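Local structure of probable tagatose 6-phosphate kinase (Sinorhizobium meliloti, 3TXV) at residues Gly22-Cys27 and Asp421-Cys426; Ala29-Ile34 and Thr72-Ala77; Val33-Met38 and Leu410-Val415; Val239-Arg244 and Asp268-Asp273; Val261-Ser266 and Phe283-Val288. The protein probably phosphorylates tagatose 6-phosphate in carbohydrate metabolism, and adopts a TIM-barrel fold of the GatZ/KbaZ-like family. All coordinates share one frame; numbering follows the deposited sequence.

In the fold
All five contacts belong to one TIM barrel. Interaction 5 is a buried pairing of two neighbouring barrel strands, and it combines backbone bonds with a charged cluster. Interaction 1 sets the last helix against strand 23-26, the neighbour of strand 283-288 in the barrel. It is partly buried and centres on a proline-phenylalanine CH-pi contact. Interactions 2 and 3 share helix 31-43, which meets helix 68-81 in one and helix 407-424 in the other. Both are apolar, but interaction 3 is buried and interaction 2 only partly so. Helix 407-424 serves interactions 1 and 3. Interaction 4 is also partly buried. It joins loops by side-chain-to-backbone hydrogen bonds, and it touches interaction 5 through Tyr242 and Asp268.

Interaction 1. Residues Gly22-Cys27 and Asp421-Cys426; sequences GIPSIC and DYFAAC
Pro24 sets its CG over one face of the Phe423 ring. This CG lies 3.8 Å from the Phe423 ring centroid and 15° off the ring normal, a CH-pi contact. It is displaced a little from the centre of the phenyl ring, toward the CE1 and CZ side. The two side chains cross at about a right angle. Phe423 has CG anti to its carbonyl carbon (chi1 -71°), and this turn swings the ring under Pro24 and presents its face to the proline CG.

The other ring carbons of Pro24 meet two more residues. Its CB touches Tyr422 CB at 3.9 Å. Its CD touches Cys426 SG at 3.7 Å. Each of the three ring carbons CB, CG and CD thus has its own partner in segment 421-426. Cys426 also packs against the backbone of Gly22, and the CA atoms of Gly22 and Cys426 are 4.9 Å apart.

Strand 23-26 belongs to the eight-stranded parallel barrel of a TIM fold. Helix 407-424 is the last helix of the modelled chain. The contact thus brings the two ends of the modelled chain together on the outside of the barrel. Tyr422 reaches further, to Val288 of the neighbouring strand, and its OH makes a weak hydrogen bond to Thr267 O.

No hydrogen bond joins the two segments. Their attachment rests on van der Waals and CH-pi contact, with Pro24 at its centre.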
# COMPACT_ATOMS: atom_id res chain seq x y z
N GLY A 22 -13.14 10.83 -4.03
CA GLY A 22 -11.70 10.66 -3.98
C GLY A 22 -11.46 9.21 -4.38
O GLY A 22 -12.41 8.49 -4.71
N ILE A 23 -10.21 8.78 -4.37
CA ILE A 23 -9.93 7.38 -4.69
C ILE A 23 -9.03 6.72 -3.64
O ILE A 23 -8.03 7.35 -3.20
CB ILE A 23 -9.42 7.18 -6.13
CG1 ILE A 23 -9.34 5.72 -6.47
CG2 ILE A 23 -8.06 7.80 -6.34
CD1 ILE A 23 -9.67 5.42 -7.93
N PRO A 24 -9.42 5.51 -3.17
CA PRO A 24 -8.59 4.72 -2.25
C PRO A 24 -7.48 4.05 -3.01
O PRO A 24 -7.69 3.57 -4.13
CB PRO A 24 -9.56 3.66 -1.71
CG PRO A 24 -10.68 3.67 -2.60
CD PRO A 24 -10.81 5.02 -3.18
N SER A 25 -6.29 4.06 -2.42
CA SER A 25 -5.13 3.47 -3.06
C SER A 25 -4.69 2.23 -2.31
O SER A 25 -4.38 2.29 -1.12
CB SER A 25 -3.99 4.48 -3.12
OG SER A 25 -3.03 4.07 -4.05
N ILE A 26 -4.69 1.09 -2.98
CA ILE A 26 -4.34 -0.14 -2.30
C ILE A 26 -2.93 -0.54 -2.66
O ILE A 26 -2.72 -1.00 -3.79
CB ILE A 26 -5.26 -1.28 -2.71
CG1 ILE A 26 -6.75 -0.81 -2.85
CG2 ILE A 26 -5.04 -2.44 -1.81
CD1 ILE A 26 -7.36 -0.11 -1.62
N CYS A 27 -1.98 -0.36 -1.73
CA CYS A 27 -0.64 -0.92 -1.92
C CYS A 27 -0.45 -2.09 -1.01
O CYS A 27 0.23 -1.99 0.02
CB CYS A 27 0.48 0.06 -1.61
SG CYS A 27 -0.07 1.70 -1.63
N ASP A 421 -14.44 1.44 4.91
CA ASP A 421 -14.31 2.82 5.39
C ASP A 421 -13.66 3.72 4.34
O ASP A 421 -13.94 4.91 4.30
CB ASP A 421 -13.55 2.90 6.72
CG ASP A 421 -14.24 2.14 7.86
OD1 ASP A 421 -15.49 2.16 7.95
OD2 ASP A 421 -13.50 1.51 8.67
N TYR A 422 -12.81 3.16 3.50
CA TYR A 422 -12.13 3.95 2.49
C TYR A 422 -13.09 4.34 1.39
O TYR A 422 -13.12 5.50 0.97
CB TYR A 422 -10.86 3.26 1.97
CG TYR A 422 -9.74 3.37 2.98
CD1 TYR A 422 -9.58 2.42 3.99
CD2 TYR A 422 -8.85 4.44 2.96
CE1 TYR A 422 -8.57 2.51 4.93
CE2 TYR A 422 -7.82 4.55 3.92
CZ TYR A 422 -7.70 3.57 4.90
OH TYR A 422 -6.70 3.65 5.85
N PHE A 423 -13.92 3.41 0.95
CA PHE A 423 -14.88 3.76 -0.06
C PHE A 423 -15.97 4.67 0.52
O PHE A 423 -16.51 5.52 -0.18
CB PHE A 423 -15.46 2.51 -0.70
CG PHE A 423 -14.49 1.80 -1.58
CD1 PHE A 423 -14.41 2.09 -2.93
CD2 PHE A 423 -13.61 0.85 -1.04
CE1 PHE A 423 -13.49 1.42 -3.74
CE2 PHE A 423 -12.68 0.20 -1.85
CZ PHE A 423 -12.63 0.48 -3.19
N ALA A 424 -16.26 4.52 1.80
CA ALA A 424 -17.25 5.39 2.42
C ALA A 424 -16.79 6.84 2.35
O ALA A 424 -17.61 7.77 2.22
CB ALA A 424 -17.48 4.99 3.85
N ALA A 425 -15.48 7.05 2.45
CA ALA A 425 -14.97 8.39 2.38
C ALA A 425 -14.89 8.86 0.92
O ALA A 425 -14.63 10.01 0.66
CB ALA A 425 -13.64 8.46 3.06
N CYS A 426 -15.18 7.94 -0.01
CA CYS A 426 -15.16 8.22 -1.46
C CYS A 426 -16.46 7.82 -2.17
O CYS A 426 -16.90 8.49 -3.10
CB CYS A 426 -13.99 7.49 -2.13
SG CYS A 426 -12.36 7.89 -1.43

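Interaction 2. Residues Ala29-Ile34 and Thr72-Ala77; sequences AHPLVI and TRFVGA
Phe74 reaches from helix 68-81 toward Ala29, Pro31 and Ile34, at the start of helix 31-43. Both helices pack on the outside of a TIM barrel, and the first turn of helix 31-43 meets the middle of helix 68-81. The contact is modest, burying 175 Å² in all.

The apolar contacts centre on the Phe74 ring. Its partners all come to the edge of the ring, near its plane, and none of them stacks on a face. Pro31 CD approaches Phe74 CZ at 3.9 Å. Ile34 CD1 approaches Phe74 CE2 at 3.8 Å. The ring extends this far because its CG is anti to the backbone N (chi1 176°). A looser pair, Ile34 CG2 and Val75 CG1 at 4.4 Å, lies deeper. Val75 is buried and also touches Ile89 of strand 89-96.

One backbone atom joins the apolar group. Ala29 O lies 3.6 Å from Phe74 CE2, again at the ring edge. Ala29 itself is exposed, so this side of the contact lies near solvent.

Hydrogen bonds occur within segment 29-34 but not across the contact. They fix the start of helix 31-43. Ile34 N bonds to His30 O in the first turn. His30 is the N-cap, and Leu32 N donates to His30 ND1 over 3.1 Å, near the plane of the imidazole.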
# COMPACT_ATOMS: atom_id res chain seq x y z
N ALA A 29 0.51 -6.33 -1.66
CA ALA A 29 0.95 -7.30 -2.61
C ALA A 29 0.13 -8.54 -2.44
O ALA A 29 0.20 -9.44 -3.28
CB ALA A 29 2.40 -7.63 -2.35
N HIS A 30 -0.65 -8.60 -1.35
CA HIS A 30 -1.26 -9.86 -0.92
C HIS A 30 -2.46 -10.22 -1.79
O HIS A 30 -3.40 -9.44 -1.86
CB HIS A 30 -1.66 -9.83 0.57
CG HIS A 30 -1.86 -11.19 1.15
ND1 HIS A 30 -2.95 -11.98 0.84
CD2 HIS A 30 -1.08 -11.93 1.98
CE1 HIS A 30 -2.84 -13.14 1.47
NE2 HIS A 30 -1.72 -13.14 2.16
N PRO A 31 -2.43 -11.41 -2.43
CA PRO A 31 -3.52 -11.95 -3.27
C PRO A 31 -4.92 -11.79 -2.66
O PRO A 31 -5.85 -11.37 -3.37
CB PRO A 31 -3.19 -13.44 -3.39
CG PRO A 31 -1.87 -13.65 -2.67
CD PRO A 31 -1.25 -12.29 -2.46
N LEU A 32 -5.09 -12.12 -1.37
CA LEU A 32 -6.39 -11.97 -0.76
C LEU A 32 -6.80 -10.53 -0.54
O LEU A 32 -7.98 -10.22 -0.62
CB LEU A 32 -6.50 -12.73 0.54
CG LEU A 32 -6.56 -14.24 0.37
CD1 LEU A 32 -6.14 -14.91 1.68
CD2 LEU A 32 -7.96 -14.69 -0.06
N VAL A 33 -5.85 -9.65 -0.25
CA VAL A 33 -6.19 -8.23 -0.16
C VAL A 33 -6.61 -7.71 -1.56
O VAL A 33 -7.58 -6.99 -1.70
CB VAL A 33 -5.07 -7.33 0.46
CG1 VAL A 33 -5.46 -5.83 0.41
CG2 VAL A 33 -4.77 -7.74 1.87
N ILE A 34 -5.89 -8.11 -2.60
CA ILE A 34 -6.29 -7.65 -3.91
C ILE A 34 -7.72 -8.12 -4.25
O ILE A 34 -8.59 -7.29 -4.58
CB ILE A 34 -5.24 -8.04 -4.98
CG1 ILE A 34 -4.01 -7.15 -4.83
CG2 ILE A 34 -5.81 -7.86 -6.38
CD1 ILE A 34 -2.72 -7.89 -5.06
N THR A 72 1.40 -7.38 -13.56
CA THR A 72 0.24 -7.05 -14.36
C THR A 72 -0.62 -8.27 -14.68
O THR A 72 -1.78 -8.13 -15.02
CB THR A 72 0.66 -6.40 -15.67
OG1 THR A 72 -0.38 -5.52 -16.07
N ARG A 73 -0.03 -9.45 -14.57
CA ARG A 73 -0.72 -10.66 -14.93
C ARG A 73 -1.13 -11.38 -13.65
O ARG A 73 -2.18 -12.00 -13.58
CB ARG A 73 0.18 -11.53 -15.81
N PHE A 74 -0.26 -11.29 -12.64
CA PHE A 74 -0.61 -11.63 -11.26
C PHE A 74 -1.97 -11.04 -10.84
O PHE A 74 -2.91 -11.77 -10.53
CB PHE A 74 0.52 -11.13 -10.35
CG PHE A 74 0.27 -11.32 -8.88
CD1 PHE A 74 0.46 -12.56 -8.28
CD2 PHE A 74 -0.12 -10.24 -8.09
CE1 PHE A 74 0.22 -12.73 -6.94
CE2 PHE A 74 -0.35 -10.40 -6.74
CZ PHE A 74 -0.18 -11.64 -6.16
N VAL A 75 -2.08 -9.71 -10.84
CA VAL A 75 -3.34 -9.03 -10.60
C VAL A 75 -4.46 -9.50 -11.59
O VAL A 75 -5.62 -9.67 -11.20
CB VAL A 75 -3.16 -7.48 -10.62
CG1 VAL A 75 -4.47 -6.76 -10.39
CG2 VAL A 75 -2.19 -7.03 -9.56
N GLY A 76 -4.12 -9.70 -12.85
CA GLY A 76 -5.13 -10.18 -13.78
C GLY A 76 -5.70 -11.58 -13.48
O GLY A 76 -6.88 -11.87 -13.74
N ALA A 77 -4.86 -12.44 -12.91
CA ALA A 77 -5.24 -13.81 -12.60
C ALA A 77 -6.37 -13.85 -11.55
O ALA A 77 -7.35 -14.62 -11.68
CB ALA A 77 -4.02 -14.57 -12.12

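Interaction 3. Residues Val33-Met38 and Leu410-Val415; sequences VIEAAM and LALAAV
This is a buried apolar helix-helix contact, in which Ala36 and Val33 of helix 31-43 meet Val415 and Leu412 of helix 407-424. Both helices lie on the outside of the TIM barrel. The segments 33-38 and 410-415 cross steeply, at -67°, with their axes 9.2 Å apart at closest approach.

Ala36 sits at the crossing. Its CA is 5.6 Å from Leu412 CA, the nearest pair of CA atoms. A small methyl group here allows that approach. Leu412 reaches across with CD1, which lies 4.4 Å from Ala36 CB and also near the CG of Glu35. Glu35 thus lends its aliphatic part to the contact. Its carboxylate forms a salt bridge to Lys408, one turn before Leu412 in the partner helix.

Val33 packs one turn before Ala36. Its side chain and that of Val415 cross at about a right angle. Val33 also touches helix 290-310, so helices from three parts of the chain meet around it.

Val415 CG1 is anti to the backbone N (chi1 -162°). This one methyl serves both partners: it lies 3.8 Å from Ala36 CB and 4.1 Å from Val33 CG1.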
# COMPACT_ATOMS: atom_id res chain seq x y z
N VAL A 33 -5.85 -9.65 -0.25
CA VAL A 33 -6.19 -8.23 -0.16
C VAL A 33 -6.61 -7.71 -1.56
O VAL A 33 -7.58 -6.99 -1.70
CB VAL A 33 -5.07 -7.33 0.46
CG1 VAL A 33 -5.46 -5.83 0.41
CG2 VAL A 33 -4.77 -7.74 1.87
N ILE A 34 -5.89 -8.11 -2.60
CA ILE A 34 -6.29 -7.65 -3.91
C ILE A 34 -7.72 -8.12 -4.25
O ILE A 34 -8.59 -7.29 -4.58
CB ILE A 34 -5.24 -8.04 -4.98
CG1 ILE A 34 -4.01 -7.15 -4.83
CG2 ILE A 34 -5.81 -7.86 -6.38
CD1 ILE A 34 -2.72 -7.89 -5.06
N GLU A 35 -7.95 -9.45 -4.15
CA GLU A 35 -9.27 -10.07 -4.34
C GLU A 35 -10.31 -9.31 -3.56
O GLU A 35 -11.37 -8.98 -4.09
CB GLU A 35 -9.21 -11.52 -3.87
CG GLU A 35 -10.52 -12.37 -3.94
CD GLU A 35 -10.22 -13.88 -3.79
OE1 GLU A 35 -9.02 -14.26 -3.75
OE2 GLU A 35 -11.17 -14.69 -3.73
N ALA A 36 -10.01 -9.00 -2.31
CA ALA A 36 -10.93 -8.28 -1.44
C ALA A 36 -11.15 -6.83 -1.87
O ALA A 36 -12.26 -6.31 -1.80
CB ALA A 36 -10.44 -8.34 -0.02
N ALA A 37 -10.09 -6.19 -2.31
CA ALA A 37 -10.19 -4.84 -2.84
C ALA A 37 -11.05 -4.85 -4.06
O ALA A 37 -11.92 -4.02 -4.20
CB ALA A 37 -8.83 -4.25 -3.15
N MSE A 38 -10.82 -5.79 -4.95
CA MSE A 38 -11.65 -5.85 -6.13
C MSE A 38 -13.13 -6.03 -5.74
O MSE A 38 -13.95 -5.20 -6.08
CB MSE A 38 -11.15 -6.92 -7.10
CG MSE A 38 -9.94 -6.51 -7.93
SE MSE A 38 -9.15 -8.16 -8.45
CE MSE A 38 -8.05 -7.71 -9.96
N LEU A 410 -14.35 -15.46 5.91
CA LEU A 410 -14.06 -14.71 7.11
C LEU A 410 -12.76 -13.89 6.98
O LEU A 410 -12.64 -12.79 7.56
CB LEU A 410 -14.08 -15.61 8.34
CG LEU A 410 -15.46 -16.16 8.74
CD1 LEU A 410 -15.33 -17.32 9.68
CD2 LEU A 410 -16.37 -15.07 9.35
N ALA A 411 -11.83 -14.38 6.18
CA ALA A 411 -10.64 -13.61 5.86
C ALA A 411 -10.96 -12.40 4.97
O ALA A 411 -10.61 -11.30 5.32
CB ALA A 411 -9.56 -14.51 5.25
N LEU A 412 -11.64 -12.58 3.83
CA LEU A 412 -12.10 -11.40 3.05
C LEU A 412 -12.90 -10.42 3.90
O LEU A 412 -12.73 -9.22 3.81
CB LEU A 412 -12.97 -11.81 1.88
CG LEU A 412 -12.46 -12.35 0.54
CD1 LEU A 412 -10.95 -12.72 0.52
CD2 LEU A 412 -13.34 -13.56 0.10
N ALA A 413 -13.76 -10.96 4.73
CA ALA A 413 -14.63 -10.17 5.60
C ALA A 413 -13.85 -9.25 6.47
O ALA A 413 -14.29 -8.13 6.68
CB ALA A 413 -15.47 -11.09 6.46
N ALA A 414 -12.71 -9.73 6.98
CA ALA A 414 -11.80 -8.89 7.78
C ALA A 414 -11.25 -7.75 6.92
O ALA A 414 -11.44 -6.58 7.25
CB ALA A 414 -10.68 -9.71 8.40
N VAL A 415 -10.61 -8.09 5.79
CA VAL A 415 -10.11 -7.07 4.87
C VAL A 415 -11.18 -6.00 4.53
O VAL A 415 -10.97 -4.78 4.71
CB VAL A 415 -9.48 -7.69 3.58
CG1 VAL A 415 -8.60 -6.69 2.91
CG2 VAL A 415 -8.65 -8.90 3.93

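Interaction 4. Residues Val239-Arg244 and Asp268-Asp273; sequences VIAYDR and DYQTPD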
# COMPACT_ATOMS: atom_id res chain seq x y z
N VAL A 239 -2.06 5.42 17.29
CA VAL A 239 -2.37 6.18 16.08
C VAL A 239 -2.53 7.68 16.42
O VAL A 239 -3.09 8.04 17.47
CB VAL A 239 -3.68 5.64 15.43
CG1 VAL A 239 -4.10 6.43 14.15
CG2 VAL A 239 -3.57 4.15 15.14
N ILE A 240 -2.03 8.55 15.54
CA ILE A 240 -2.29 9.99 15.64
C ILE A 240 -3.36 10.30 14.62
O ILE A 240 -3.18 10.04 13.43
CB ILE A 240 -1.06 10.84 15.29
CG1 ILE A 240 0.18 10.51 16.15
CG2 ILE A 240 -1.41 12.34 15.24
CD1 ILE A 240 -0.02 10.49 17.62
N ALA A 241 -4.49 10.84 15.07
CA ALA A 241 -5.59 11.19 14.18
C ALA A 241 -5.38 12.52 13.42
O ALA A 241 -4.73 13.44 13.93
CB ALA A 241 -6.88 11.25 14.99
N TYR A 242 -5.94 12.59 12.22
CA TYR A 242 -5.95 13.79 11.38
C TYR A 242 -6.62 14.99 12.04
O TYR A 242 -7.82 14.97 12.30
CB TYR A 242 -6.68 13.47 10.06
CG TYR A 242 -6.94 14.63 9.11
CD1 TYR A 242 -5.95 15.59 8.83
CD2 TYR A 242 -8.18 14.75 8.47
CE1 TYR A 242 -6.20 16.64 7.97
CE2 TYR A 242 -8.44 15.81 7.59
CZ TYR A 242 -7.45 16.75 7.34
OH TYR A 242 -7.69 17.79 6.48
N ASP A 243 -5.83 16.02 12.32
CA ASP A 243 -6.36 17.24 12.88
C ASP A 243 -6.69 18.22 11.76
O ASP A 243 -5.80 18.73 11.08
CB ASP A 243 -5.38 17.85 13.88
CG ASP A 243 -6.07 18.75 14.88
OD1 ASP A 243 -6.81 19.66 14.46
OD2 ASP A 243 -5.90 18.53 16.10
N ARG A 244 -7.98 18.44 11.58
CA ARG A 244 -8.52 19.27 10.50
C ARG A 244 -8.02 20.72 10.65
O ARG A 244 -7.71 21.39 9.65
CB ARG A 244 -10.05 19.19 10.51
CG ARG A 244 -10.72 19.70 9.25
CD ARG A 244 -12.07 19.01 9.01
NE ARG A 244 -13.18 19.94 8.76
CZ ARG A 244 -13.12 21.03 7.99
NH1 ARG A 244 -12.00 21.34 7.32
NH2 ARG A 244 -14.19 21.82 7.85
N ASP A 268 -3.43 4.60 7.05
CA ASP A 268 -3.68 3.33 7.74
C ASP A 268 -4.13 3.54 9.16
O ASP A 268 -3.61 4.43 9.85
CB ASP A 268 -2.42 2.50 7.74
CG ASP A 268 -2.04 2.06 6.35
OD1 ASP A 268 -1.47 2.88 5.58
OD2 ASP A 268 -2.31 0.88 6.02
N TYR A 269 -5.13 2.75 9.56
CA TYR A 269 -5.68 2.71 10.93
C TYR A 269 -6.41 3.97 11.31
O TYR A 269 -6.73 4.13 12.48
CB TYR A 269 -4.61 2.40 12.01
CG TYR A 269 -3.67 1.29 11.66
CD1 TYR A 269 -4.14 -0.01 11.53
CD2 TYR A 269 -2.34 1.54 11.40
CE1 TYR A 269 -3.32 -1.06 11.14
CE2 TYR A 269 -1.48 0.50 11.01
CZ TYR A 269 -1.99 -0.81 10.89
OH TYR A 269 -1.19 -1.87 10.54
N GLN A 270 -6.66 4.88 10.38
CA GLN A 270 -7.35 6.11 10.78
C GLN A 270 -8.85 5.82 10.98
O GLN A 270 -9.37 4.88 10.37
CB GLN A 270 -7.10 7.25 9.77
CG GLN A 270 -5.69 7.81 9.78
CD GLN A 270 -5.47 8.91 10.83
OE1 GLN A 270 -6.33 9.73 11.09
NE2 GLN A 270 -4.30 8.93 11.42
N THR A 271 -9.53 6.61 11.81
CA THR A 271 -10.98 6.41 12.03
C THR A 271 -11.82 6.82 10.82
O THR A 271 -11.61 7.90 10.27
CB THR A 271 -11.54 7.23 13.22
OG1 THR A 271 -11.47 8.65 12.94
CG2 THR A 271 -10.83 6.87 14.57
N PRO A 272 -12.81 5.98 10.42
CA PRO A 272 -13.70 6.30 9.31
C PRO A 272 -14.03 7.79 9.19
O PRO A 272 -14.20 8.30 8.08
CB PRO A 272 -14.98 5.52 9.64
CG PRO A 272 -14.55 4.42 10.61
CD PRO A 272 -13.08 4.63 10.94
N ASP A 273 -14.13 8.45 10.34
CA ASP A 273 -14.42 9.87 10.42
C ASP A 273 -13.26 10.68 9.85
O ASP A 273 -13.44 11.42 8.86
CB ASP A 273 -14.67 10.26 11.87
CG ASP A 273 -15.83 11.23 12.01
OD1 ASP A 273 -16.99 10.78 11.80
OD2 ASP A 273 -15.57 12.43 12.32
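The carboxamide of Gln270 points its NE2 and OE1 at the backbone of Ile240 and Tyr242. Ile240 O lies close to the amide plane, only 8° out of it, and accepts from Gln270 NE2 at 2.6 Å. Gln270 OE1 in turn accepts from Tyr242 N at 3.1 Å, with an N-H...O angle of 152°. Two bonds of opposite direction thus fix the rotation of the amide. The Gln270 chain bends at chi2 (-85°), which turns the amide toward segment 239-244. Gln270 is buried, and these two backbone bonds satisfy both polar atoms of its amide.

The ring of Tyr242 has the CA of Arg244 over one face, 4.2 Å above the plane and toward the rim. Of the Tyr242 side chain, CB comes nearest, 3.9 Å from Gln270 OE1. The ring leads away from segment 268-273, and its OH bonds to Asp281.

Segment 268-273 runs from the loop after barrel strand 261-264 into the start of helix 272-280. Thr271 is the N-cap of that helix and bonds through OG1 to Ala274 N. Segment 239-244 begins with a short, weakly bonded strand that pairs antiparallel with 233-234. The contact therefore ties the long connection between TIM-barrel strands 223-227 and 261-264 to the loop after strand 261-264.

Val239 CG2 meets Tyr269 CB at 3.7 Å, and the two side chains cross at about a right angle. Val239 CG1 packs beside the amide, 3.7 Å from Gln270 NE2. The ring of Tyr269 turns away, meets Phe234 and Phe294 edge-to-face, and bonds through its OH to Tyr353 O.

Interaction 5. Residues Val261-Ser266 and Phe283-Val288; sequences VFEAHS and FAILKV
Strands 261-264 and 283-288 are parallel neighbours in the barrel, joined by helix 272-280 in a beta-alpha-beta crossover. Ala264 N donates to Ile285 O at 2.7 Å, and Lys287 N to Ala264 O at 3.0 Å. Ile285 N bonds to Phe262 O at 3.2 Å; a weaker bond from Ala284 N shares this acceptor.

Glu263, His265 and Lys287 form a polar cluster. Glu263 OE2 is gripped twice. His265 NE2 donates to its anti lone pair at 2.8 Å, close to the imidazole plane. Lys287 NZ forms a salt bridge to the same oxygen at 3.0 Å, from above the carboxylate plane. Lys287 CD lies over one face of the His265 ring, a CH-pi contact 3.4 Å from the ring centroid. The lysine also pairs with Asp94, and Glu263 OE1 with Lys127.

On the other face of the sheet the rings of Phe262 and Phe283 lie nearly parallel, with planes at 30°, but slid apart so that they barely overlap. Phe262 CD2 and Phe283 CE1 are 3.6 Å apart.

His265, His95 and Glu178 may form a metal site, empty in this model. Polar residues at the C-terminal strand ends mark the active-site end of TIM-barrel enzymes.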
# COMPACT_ATOMS: atom_id res chain seq x y z
N VAL A 261 -4.92 17.28 -6.84
CA VAL A 261 -5.34 16.95 -5.48
C VAL A 261 -4.11 16.56 -4.67
O VAL A 261 -3.03 16.41 -5.24
CB VAL A 261 -6.34 15.79 -5.49
CG1 VAL A 261 -7.53 16.12 -6.38
CG2 VAL A 261 -5.67 14.53 -5.99
N PHE A 262 -4.26 16.38 -3.36
CA PHE A 262 -3.21 15.73 -2.57
C PHE A 262 -3.32 14.20 -2.43
O PHE A 262 -4.39 13.68 -2.13
CB PHE A 262 -3.11 16.34 -1.19
CG PHE A 262 -2.65 17.75 -1.20
CD1 PHE A 262 -1.69 18.17 -2.11
CD2 PHE A 262 -3.16 18.67 -0.28
CE1 PHE A 262 -1.24 19.50 -2.11
CE2 PHE A 262 -2.74 19.98 -0.27
CZ PHE A 262 -1.78 20.40 -1.19
N GLU A 263 -2.22 13.50 -2.68
CA GLU A 263 -2.05 12.13 -2.23
C GLU A 263 -1.54 12.13 -0.81
O GLU A 263 -0.58 12.86 -0.46
CB GLU A 263 -1.04 11.41 -3.09
CG GLU A 263 -0.85 9.97 -2.72
CD GLU A 263 -0.33 9.12 -3.87
OE1 GLU A 263 -0.95 9.12 -4.97
OE2 GLU A 263 0.70 8.43 -3.67
N ALA A 264 -2.19 11.32 0.02
CA ALA A 264 -1.73 11.14 1.40
C ALA A 264 -1.32 9.69 1.70
O ALA A 264 -2.05 8.74 1.39
CB ALA A 264 -2.76 11.66 2.39
N HIS A 265 -0.13 9.54 2.27
CA HIS A 265 0.36 8.22 2.65
C HIS A 265 0.13 8.01 4.14
O HIS A 265 0.06 8.97 4.89
CB HIS A 265 1.85 8.06 2.32
CG HIS A 265 2.17 8.03 0.85
ND1 HIS A 265 3.37 7.54 0.36
CD2 HIS A 265 1.45 8.42 -0.23
CE1 HIS A 265 3.37 7.64 -0.96
NE2 HIS A 265 2.22 8.17 -1.34
N SER A 266 0.01 6.76 4.55
CA SER A 266 -0.11 6.39 5.97
C SER A 266 -1.45 6.81 6.58
O SER A 266 -1.51 7.25 7.73
CB SER A 266 1.08 6.90 6.82
OG SER A 266 2.27 6.96 6.06
N PHE A 283 -7.19 15.80 0.53
CA PHE A 283 -6.24 14.71 0.52
C PHE A 283 -7.07 13.61 -0.08
O PHE A 283 -7.69 12.84 0.63
CB PHE A 283 -5.75 14.44 1.93
CG PHE A 283 -5.34 15.68 2.64
CD1 PHE A 283 -4.06 16.21 2.45
CD2 PHE A 283 -6.25 16.38 3.43
CE1 PHE A 283 -3.68 17.40 3.07
CE2 PHE A 283 -5.87 17.56 4.07
CZ PHE A 283 -4.59 18.07 3.89
N ALA A 284 -7.13 13.61 -1.40
CA ALA A 284 -8.17 12.88 -2.11
C ALA A 284 -7.73 11.51 -2.54
O ALA A 284 -8.56 10.68 -2.92
CB ALA A 284 -8.65 13.66 -3.31
N ILE A 285 -6.43 11.27 -2.53
CA ILE A 285 -5.90 9.94 -2.79
C ILE A 285 -5.32 9.48 -1.48
O ILE A 285 -4.45 10.16 -0.90
CB ILE A 285 -4.83 9.92 -3.84
CG1 ILE A 285 -5.42 10.26 -5.22
CG2 ILE A 285 -4.16 8.59 -3.83
CD1 ILE A 285 -4.46 10.89 -6.13
N LEU A 286 -5.82 8.33 -1.04
CA LEU A 286 -5.58 7.77 0.27
C LEU A 286 -4.85 6.47 0.10
O LEU A 286 -5.44 5.48 -0.33
CB LEU A 286 -6.93 7.48 0.94
CG LEU A 286 -7.76 8.72 1.22
CD1 LEU A 286 -9.22 8.34 1.28
CD2 LEU A 286 -7.29 9.40 2.52
N LYS A 287 -3.62 6.39 0.52
CA LYS A 287 -2.92 5.15 0.40
C LYS A 287 -3.03 4.32 1.65
O LYS A 287 -2.68 4.75 2.72
CB LYS A 287 -1.46 5.43 0.13
CG LYS A 287 -1.18 5.94 -1.22
CD LYS A 287 0.26 5.75 -1.58
CE LYS A 287 0.43 4.90 -2.79
NZ LYS A 287 1.28 5.53 -3.79
N VAL A 288 -3.55 3.13 1.52
CA VAL A 288 -3.58 2.25 2.64
C VAL A 288 -2.91 1.03 2.15
O VAL A 288 -3.08 0.66 1.05
CB VAL A 288 -4.98 1.95 3.00
CG1 VAL A 288 -5.69 1.44 1.84
CG2 VAL A 288 -5.05 1.04 4.16